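Local coordinates for putative glutathione S-transferase (Corynebacterium glutamicum, PDB 3M1G), which probably acts as a glutathione transferase, built of a thioredoxin-like domain and a helical domain, at residues 172-177 / 340-345; 81-86 / 160-165. All coordinates share one frame; numbering follows the deposited sequence. Where two conformers were deposited one is given.

In the fold
Following the chain from the N terminus, contact 2 comes first: residues 81-86, at the end of helix 71-83, are met again by 160-165, at the end of helix 154-163, after an excursion through strands 90-93, 140-143 and 149-151 and the unmodelled residues 100-135. It joins the thioredoxin-like part to the start of the helical part. Contact 1 opens later, at 172-177, and closes at 340-345, after the chain has run through helices 182-197 to 295-305. The two are therefore in series, neither nested nor crossed, yet their centres lie only about 11 Å apart, and Leu176 CB touches Asn162 OD1 at 3.3 Å. Together they bring the C-terminal tail beside the domain junction.

Contact 1 of 2, residues 172-177 / 340-345; sequences GAPNLY and EGVTLP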
# COMPACT_ATOMS: atom_id res chain seq x y z
N GLY A 172 -3.35 -3.19 41.61
CA GLY A 172 -3.88 -4.17 40.67
C GLY A 172 -3.31 -4.04 39.25
O GLY A 172 -3.79 -4.71 38.34
N ALA A 173 -2.29 -3.20 39.05
CA ALA A 173 -1.65 -3.02 37.72
C ALA A 173 -1.09 -4.33 37.17
O ALA A 173 -0.71 -5.15 37.94
CB ALA A 173 -0.51 -1.96 37.80
N PRO A 174 -1.02 -4.52 35.83
CA PRO A 174 -0.52 -5.81 35.37
C PRO A 174 0.99 -5.99 35.63
O PRO A 174 1.74 -5.02 35.71
CB PRO A 174 -0.78 -5.76 33.85
CG PRO A 174 -0.85 -4.30 33.52
CD PRO A 174 -1.50 -3.69 34.73
N ASN A 175 1.41 -7.25 35.69
CA ASN A 175 2.82 -7.65 35.65
C ASN A 175 3.19 -7.90 34.18
O ASN A 175 2.94 -9.00 33.62
CB ASN A 175 3.02 -8.92 36.52
CG ASN A 175 4.47 -9.37 36.58
OD1 ASN A 175 5.33 -8.83 35.86
ND2 ASN A 175 4.76 -10.37 37.42
N LEU A 176 3.78 -6.89 33.55
CA LEU A 176 4.08 -6.92 32.11
C LEU A 176 5.43 -7.59 31.81
O LEU A 176 5.75 -7.87 30.65
CB LEU A 176 4.08 -5.48 31.53
CG LEU A 176 2.74 -4.77 31.65
CD1 LEU A 176 2.84 -3.29 31.26
CD2 LEU A 176 1.62 -5.50 30.75
N TYR A 177 6.24 -7.82 32.84
CA TYR A 177 7.59 -8.36 32.65
C TYR A 177 7.88 -9.41 33.73
O TYR A 177 8.76 -9.22 34.59
CB TYR A 177 8.59 -7.23 32.72
CG TYR A 177 10.00 -7.57 32.22
CD1 TYR A 177 10.20 -8.09 30.93
CD2 TYR A 177 11.13 -7.33 32.99
CE1 TYR A 177 11.47 -8.38 30.45
CE2 TYR A 177 12.45 -7.61 32.50
CZ TYR A 177 12.58 -8.14 31.22
OH TYR A 177 13.81 -8.45 30.67
N GLU A 340 -6.24 -12.50 35.70
CA GLU A 340 -7.41 -12.29 36.54
C GLU A 340 -7.06 -11.41 37.73
O GLU A 340 -5.98 -11.49 38.28
CB GLU A 340 -8.03 -13.63 36.96
CG GLU A 340 -8.62 -14.37 35.79
CD GLU A 340 -9.59 -15.42 36.20
OE1 GLU A 340 -9.75 -15.65 37.43
OE2 GLU A 340 -10.22 -16.01 35.29
N GLY A 341 -7.99 -10.52 38.07
CA GLY A 341 -7.82 -9.57 39.16
C GLY A 341 -7.05 -8.31 38.80
O GLY A 341 -6.92 -7.40 39.63
N VAL A 342 -6.48 -8.23 37.60
CA VAL A 342 -5.77 -6.99 37.22
C VAL A 342 -6.79 -5.85 37.03
O VAL A 342 -7.82 -6.07 36.48
CB VAL A 342 -4.92 -7.19 35.94
CG1 VAL A 342 -4.54 -5.84 35.28
CG2 VAL A 342 -3.65 -8.02 36.28
N THR A 343 -6.48 -4.64 37.50
CA THR A 343 -7.38 -3.51 37.28
C THR A 343 -7.01 -2.77 35.98
O THR A 343 -5.88 -2.82 35.53
CB THR A 343 -7.26 -2.52 38.43
OG1 THR A 343 -5.88 -2.18 38.58
CG2 THR A 343 -7.88 -3.14 39.81
N LEU A 344 -8.00 -2.11 35.40
CA LEU A 344 -7.85 -1.35 34.14
C LEU A 344 -7.41 0.08 34.45
O LEU A 344 -7.66 0.57 35.54
CB LEU A 344 -9.17 -1.36 33.38
CG LEU A 344 -9.71 -2.75 32.96
CD1 LEU A 344 -10.98 -2.66 32.08
CD2 LEU A 344 -8.64 -3.53 32.20
N PRO A 345 -6.73 0.75 33.51
CA PRO A 345 -6.34 2.14 33.74
C PRO A 345 -7.53 3.04 34.01
O PRO A 345 -8.59 2.79 33.48
CB PRO A 345 -5.68 2.53 32.41
CG PRO A 345 -5.13 1.23 31.89
CD PRO A 345 -6.19 0.23 32.25
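The C-terminal tail after helix 295-305 lies across the loop from helix 154-163 to helix 182-197 of the helical GST domain, Val342 and Thr343 against Gly172, as surface packing away from the predicted active site. The single bond between them runs from Thr343 N to Gly172 O (2.8 Å, 156° at the hydrogen), with the donor 44° above the carbonyl plane. The same oxygen lies 3.2 Å from Val342 CA, a CH...O contact, and also meets Val342 CG1, so that one carbonyl is lapped by two consecutive tail residues. With CG1 anti to its backbone N (chi1 162°), Val342 turns that methyl over the ring of Pro174, 3.8 Å from CD and 4.0 Å from CB; CG2 stands 3.9 Å from Pro174 CA. The two side chains cross at about a right angle. Glycine suits position 172 twice over: a CB there would collide with Thr343 CG2, and the backbone angles would press it against the preceding carbonyl. Thr343 OG1 packs 3.2 Å from Gly172 C, but its hydrogen bond goes to Glu171 O, while Thr343 O accepts from Arg170 NH2. Three successive residues of one loop thus hold one threonine of the other. Further in, Pro174 rests on Phe338, and Leu176 reaches Leu82 and Leu83 of helix 71-83 and Asn162 of helix 154-163; Pro345 lies over Arg81.

Contact 2 of 2, residues 81-86 / 160-165; sequences RLLGLE and DFNLEW
Leu83 and Asn162 bring the two backbones nearest, their CA atoms 7.5 Å apart, where helix 71-83 ends in a Schellman motif with Gly84 at positive phi; 160-165 lies in the C-terminal part of helix 154-163 and just beyond. The contact is buried and rests on two leucines. CD1 of Leu83 lies 3.5 Å from Phe161 O and equally near Asn162 OD1, with Phe161 CB alongside at 4.0 Å; the methyl packs against two oxygens and one methylene, van der Waals contacts alone. Phe161 O has its own partner in His169 NE2. The Asn162 side chain starts away from Leu83, but its amide end bends back, crossing the leucine at about a right angle so that OD1 also meets CD2 at 3.7 Å. Past the turn, with CG anti to its carbonyl carbon (chi1 -63°), Leu85 carries its branch toward helix 154-163, where CD1 touches Phe161 CG at 3.9 Å and Trp165 CB at 4.0 Å, approaching both rings obliquely. Away from the interface, Arg81 NH1 and Glu86 OE2 form a salt bridge at 3.2 Å that spans the turn, using the syn lone pair of OE2; Arg81 NE pairs with Asp291. Around this junction of the two domains, Phe161 packs on Thr79 of helix 71-83 and on Ile89, Trp165 reaches Ile35 of strand 34-36, and Asn162 meets Glu243 of helix 243-253.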
# COMPACT_ATOMS: atom_id res chain seq x y z
N ARG A 81 0.73 4.55 30.89
CA ARG A 81 -0.71 4.42 31.06
C ARG A 81 -1.13 3.06 31.69
O ARG A 81 -1.94 3.04 32.63
CB ARG A 81 -1.43 4.67 29.75
CG ARG A 81 -2.95 4.51 29.84
CD ARG A 81 -3.71 5.43 28.92
NE ARG A 81 -5.14 5.16 29.05
CZ ARG A 81 -5.88 5.53 30.09
NH1 ARG A 81 -5.37 6.25 31.10
NH2 ARG A 81 -7.16 5.21 30.12
N LEU A 82 -0.61 1.95 31.17
CA LEU A 82 -1.01 0.66 31.66
C LEU A 82 -0.73 0.53 33.15
O LEU A 82 -1.55 -0.02 33.89
CB LEU A 82 -0.29 -0.46 30.90
CG LEU A 82 -0.80 -0.81 29.50
CD1 LEU A 82 0.14 -1.82 28.86
CD2 LEU A 82 -2.23 -1.35 29.59
N LEU A 83 0.42 1.05 33.60
CA LEU A 83 0.84 0.90 34.99
C LEU A 83 0.25 1.92 35.95
O LEU A 83 0.37 1.73 37.16
CB LEU A 83 2.37 0.93 35.09
CG LEU A 83 3.03 -0.22 34.31
CD1 LEU A 83 4.57 -0.05 34.40
CD2 LEU A 83 2.60 -1.60 34.83
N GLY A 84 -0.34 2.99 35.43
CA GLY A 84 -0.91 4.04 36.28
C GLY A 84 0.15 4.95 36.87
O GLY A 84 0.07 5.32 38.04
N LEU A 85 1.15 5.29 36.05
CA LEU A 85 2.18 6.21 36.44
C LEU A 85 1.90 7.63 35.96
O LEU A 85 2.74 8.51 36.15
CB LEU A 85 3.56 5.74 35.96
CG LEU A 85 4.06 4.43 36.55
CD1 LEU A 85 5.36 3.98 35.90
CD2 LEU A 85 4.22 4.56 38.13
N GLU A 86 0.69 7.87 35.43
CA GLU A 86 0.36 9.18 34.87
C GLU A 86 0.29 10.29 35.92
O GLU A 86 0.55 11.46 35.61
CB GLU A 86 -0.99 9.13 34.12
CG GLU A 86 -0.97 8.25 32.86
CD GLU A 86 -2.35 7.80 32.37
OE1 GLU A 86 -3.23 7.58 33.21
OE2 GLU A 86 -2.55 7.68 31.15
N ASP A 160 12.34 -0.44 33.57
CA ASP A 160 12.37 0.22 34.89
C ASP A 160 11.00 0.72 35.34
O ASP A 160 10.67 0.62 36.53
CB ASP A 160 13.43 1.31 34.92
CG ASP A 160 14.87 0.73 34.88
OD1 ASP A 160 15.06 -0.52 35.03
OD2 ASP A 160 15.83 1.54 34.76
N PHE A 161 10.17 1.21 34.42
CA PHE A 161 8.76 1.54 34.80
C PHE A 161 8.08 0.32 35.46
O PHE A 161 7.36 0.47 36.45
CB PHE A 161 7.89 1.99 33.62
CG PHE A 161 8.08 3.40 33.14
CD1 PHE A 161 8.87 4.34 33.83
CD2 PHE A 161 7.46 3.79 31.96
CE1 PHE A 161 9.00 5.62 33.36
CE2 PHE A 161 7.56 5.07 31.50
CZ PHE A 161 8.33 6.01 32.20
N ASN A 162 8.27 -0.87 34.89
CA ASN A 162 7.73 -2.11 35.42
C ASN A 162 8.33 -2.56 36.74
O ASN A 162 7.59 -2.97 37.62
CB ASN A 162 7.87 -3.24 34.40
CG ASN A 162 6.83 -3.15 33.28
OD1 ASN A 162 5.63 -3.32 33.55
ND2 ASN A 162 7.26 -2.81 32.06
N LEU A 163 9.65 -2.52 36.88
CA LEU A 163 10.30 -3.16 38.03
C LEU A 163 10.70 -2.16 39.10
O LEU A 163 10.62 -2.47 40.26
CB LEU A 163 11.54 -3.95 37.59
CG LEU A 163 11.34 -5.04 36.52
CD1 LEU A 163 12.65 -5.87 36.38
CD2 LEU A 163 10.11 -5.90 36.84
N GLU A 164 11.13 -0.96 38.73
CA GLU A 164 11.66 -0.01 39.75
C GLU A 164 10.56 0.84 40.35
O GLU A 164 10.66 1.27 41.51
CB GLU A 164 12.70 0.91 39.13
CG GLU A 164 13.95 0.18 38.58
CD GLU A 164 14.63 -0.71 39.61
OE1 GLU A 164 14.73 -0.34 40.82
OE2 GLU A 164 15.07 -1.79 39.18
N TRP A 165 9.50 1.08 39.58
CA TRP A 165 8.42 2.00 39.98
C TRP A 165 7.22 1.28 40.57
O TRP A 165 6.18 1.88 40.76
CB TRP A 165 7.97 2.85 38.76
CG TRP A 165 8.93 3.92 38.34
CD1 TRP A 165 10.01 3.79 37.49
CD2 TRP A 165 8.89 5.29 38.74
NE1 TRP A 165 10.63 5.01 37.36
CE2 TRP A 165 9.97 5.94 38.10
CE3 TRP A 165 8.05 6.04 39.58
CZ2 TRP A 165 10.23 7.30 38.29
CZ3 TRP A 165 8.31 7.38 39.76
CH2 TRP A 165 9.39 8.00 39.12